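Local coordinates for microtubule-associated protein 1A/1B, light chain 3 (Trypanosoma brucei brucei, PDB 3W1Y) that probably becomes coupled to phosphatidylethanolamine as a ubiquitin-like ATG8-family protein and acts on membranes in autophagy, at residues A[68-73]-A[86-91]. Residues are numbered along the deposited sequence; the frame is centred on the assembly and turned at random.
Sequences NKFLLP and RQRLLL
Asn68 and Arg88 begin the contact between edge strand 68-73 and the C-terminal end of helix 78-88, their side chains sliding past each other in opposite directions. The amide oxygen OD1 of Asn68 lies against the aliphatic part of the arginine, 3.4 Å from Arg88 CG, with the amide and guanidinium planes 69° apart. On its other branch, Asn68 ND2 packs against methyl CD2 of Leu89, 3.7 Å away, and Leu89 itself continues onto Tyr130 and Val132 of strand 126-133. Lys69 starts away from the helix at CB, and its NZ forms a salt bridge with Glu22. Lys69 O lies near the edge of the Arg88 guanidinium, but the model is too tight there for any bond to be inferred. Phe70 supplies the aromatic face. Arg88 CG is anti to the backbone N (chi1 179°), the chain then bends at chi2 and chi3, and the guanidinium lies flat over one face of the ring. The planes are 21° apart, and Arg88 CZ stands 4.1 Å from the Phe70 ring centroid, a stacked cation-pi arrangement. Phe81 meets the same ring edge-to-face, while Ala84 and Leu85 also pack against it, so the aromatic joins the sheet to the helix of this ubiquitin-like fold. A Schellman motif with Leu90 at positive phi closes the helix. The well-defined part of the contact is the stack, where the probably charged guanidinium of an exposed arginine would be favoured over the electron-rich face of a buried phenylalanine, whatever the doubtful approach to Lys69 O amounts to.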
loop_
_atom_site.group_PDB
_atom_site.type_symbol
_atom_site.label_atom_id
_atom_site.label_comp_id
_atom_site.label_asym_id
_atom_site.label_seq_id
_atom_site.Cartn_x
_atom_site.Cartn_y
_atom_site.Cartn_z
ATOM N N ASN A 68 1.592 12.902 -11.386
ATOM C CA ASN A 68 1.593 11.708 -12.208
ATOM C C ASN A 68 0.164 11.377 -12.672
ATOM O O ASN A 68 -0.783 11.410 -11.882
ATOM C CB ASN A 68 2.176 10.540 -11.417
ATOM C CG ASN A 68 3.651 10.722 -11.111
ATOM O OD1 ASN A 68 4.497 10.533 -11.981
ATOM N ND2 ASN A 68 3.966 11.072 -9.876
ATOM N N LYS A 69 0.031 11.094 -13.962
ATOM C CA LYS A 69 -1.210 10.678 -14.568
ATOM C C LYS A 69 -1.135 9.208 -14.906
ATOM O O LYS A 69 -0.076 8.692 -15.258
ATOM C CB LYS A 69 -1.435 11.407 -15.876
ATOM C CG LYS A 69 -1.625 12.898 -15.752
ATOM C CD LYS A 69 -1.455 13.463 -17.140
ATOM C CE LYS A 69 -1.910 14.868 -17.192
ATOM N NZ LYS A 69 -1.497 15.476 -18.480
ATOM N N PHE A 70 -2.269 8.532 -14.811
ATOM C CA PHE A 70 -2.355 7.116 -15.147
ATOM C C PHE A 70 -3.610 6.945 -15.969
ATOM O O PHE A 70 -4.508 7.740 -15.875
ATOM C CB PHE A 70 -2.434 6.252 -13.863
ATOM C CG PHE A 70 -1.197 6.310 -13.012
ATOM C CD1 PHE A 70 -0.976 7.371 -12.143
ATOM C CD2 PHE A 70 -0.225 5.318 -13.098
ATOM C CE1 PHE A 70 0.199 7.441 -11.366
ATOM C CE2 PHE A 70 0.938 5.388 -12.321
ATOM C CZ PHE A 70 1.135 6.455 -11.451
ATOM N N LEU A 71 -3.650 5.886 -16.770
ATOM C CA LEU A 71 -4.842 5.467 -17.473
ATOM C C LEU A 71 -5.000 3.968 -17.223
ATOM O O LEU A 71 -4.325 3.146 -17.834
ATOM C CB LEU A 71 -4.697 5.800 -18.958
ATOM C CG LEU A 71 -5.911 5.595 -19.855
ATOM C CD1 LEU A 71 -7.128 6.387 -19.352
ATOM C CD2 LEU A 71 -5.569 5.965 -21.334
ATOM N N LEU A 72 -5.858 3.597 -16.285
ATOM C CA LEU A 72 -5.863 2.209 -15.834
ATOM C C LEU A 72 -7.199 1.541 -16.084
ATOM O O LEU A 72 -8.237 2.225 -16.127
ATOM C CB LEU A 72 -5.463 2.127 -14.360
ATOM C CG LEU A 72 -4.031 2.570 -14.001
ATOM C CD1 LEU A 72 -3.764 2.419 -12.503
ATOM C CD2 LEU A 72 -2.949 1.787 -14.826
ATOM N N PRO A 73 -7.196 0.203 -16.246
ATOM C CA PRO A 73 -8.483 -0.491 -16.484
ATOM C C PRO A 73 -9.530 -0.242 -15.375
ATOM O O PRO A 73 -9.170 -0.142 -14.179
ATOM C CB PRO A 73 -8.081 -1.988 -16.565
ATOM C CG PRO A 73 -6.598 -2.006 -16.922
ATOM C CD PRO A 73 -6.045 -0.737 -16.211
ATOM N N ARG A 86 3.876 3.188 -7.099
ATOM C CA ARG A 86 5.146 2.778 -6.511
ATOM C C ARG A 86 6.289 2.632 -7.551
ATOM O O ARG A 86 7.394 3.154 -7.359
ATOM C CB ARG A 86 4.930 1.464 -5.787
ATOM C CG ARG A 86 5.735 1.338 -4.574
ATOM C CD ARG A 86 5.803 -0.096 -4.094
ATOM N NE ARG A 86 6.403 -0.136 -2.767
ATOM C CZ ARG A 86 7.710 -0.059 -2.539
ATOM N NH1 ARG A 86 8.553 0.060 -3.559
ATOM N NH2 ARG A 86 8.177 -0.107 -1.295
ATOM N N GLN A 87 5.995 1.915 -8.638
ATOM C CA GLN A 87 6.887 1.769 -9.777
ATOM C C GLN A 87 7.237 3.109 -10.411
ATOM O O GLN A 87 8.377 3.339 -10.773
ATOM C CB GLN A 87 6.240 0.904 -10.866
ATOM C CG GLN A 87 5.879 -0.554 -10.503
ATOM C CD GLN A 87 5.035 -1.245 -11.609
ATOM O OE1 GLN A 87 5.159 -0.911 -12.803
ATOM N NE2 GLN A 87 4.153 -2.191 -11.206
ATOM N N ARG A 88 6.240 3.971 -10.588
ATOM C CA ARG A 88 6.425 5.256 -11.245
ATOM C C ARG A 88 7.243 6.228 -10.388
ATOM O O ARG A 88 7.999 7.043 -10.915
ATOM C CB ARG A 88 5.058 5.871 -11.576
ATOM C CG ARG A 88 5.159 7.221 -12.237
ATOM C CD ARG A 88 5.145 7.085 -13.763
ATOM N NE ARG A 88 3.937 7.715 -14.300
ATOM C CZ ARG A 88 2.955 7.078 -14.920
ATOM N NH1 ARG A 88 3.017 5.772 -15.142
ATOM N NH2 ARG A 88 1.915 7.768 -15.339
ATOM N N LEU A 89 7.079 6.153 -9.073
ATOM C CA LEU A 89 7.828 6.999 -8.140
ATOM C C LEU A 89 9.202 6.395 -7.814
ATOM O O LEU A 89 9.998 6.994 -7.079
ATOM C CB LEU A 89 7.038 7.194 -6.835
ATOM C CG LEU A 89 5.723 7.978 -6.863
ATOM C CD1 LEU A 89 5.049 7.947 -5.511
ATOM C CD2 LEU A 89 5.973 9.405 -7.298
ATOM N N LEU A 90 9.447 5.200 -8.354
ATOM C CA LEU A 90 10.634 4.390 -8.064
ATOM C C LEU A 90 11.046 4.406 -6.577
ATOM O O LEU A 90 12.181 4.751 -6.227
ATOM C CB LEU A 90 11.795 4.766 -8.999
ATOM C CG LEU A 90 11.463 4.567 -10.488
ATOM C CD1 LEU A 90 12.252 5.523 -11.384
ATOM C CD2 LEU A 90 11.621 3.112 -10.917
ATOM N N LEU A 91 10.105 4.017 -5.719
ATOM C CA LEU A 91 10.313 3.988 -4.273
ATOM C C LEU A 91 11.223 2.843 -3.833
ATOM O O LEU A 91 11.105 1.717 -4.327
ATOM C CB LEU A 91 8.978 3.863 -3.541
ATOM C CG LEU A 91 7.885 4.913 -3.714
ATOM C CD1 LEU A 91 6.720 4.502 -2.821
ATOM C CD2 LEU A 91 8.368 6.322 -3.377
#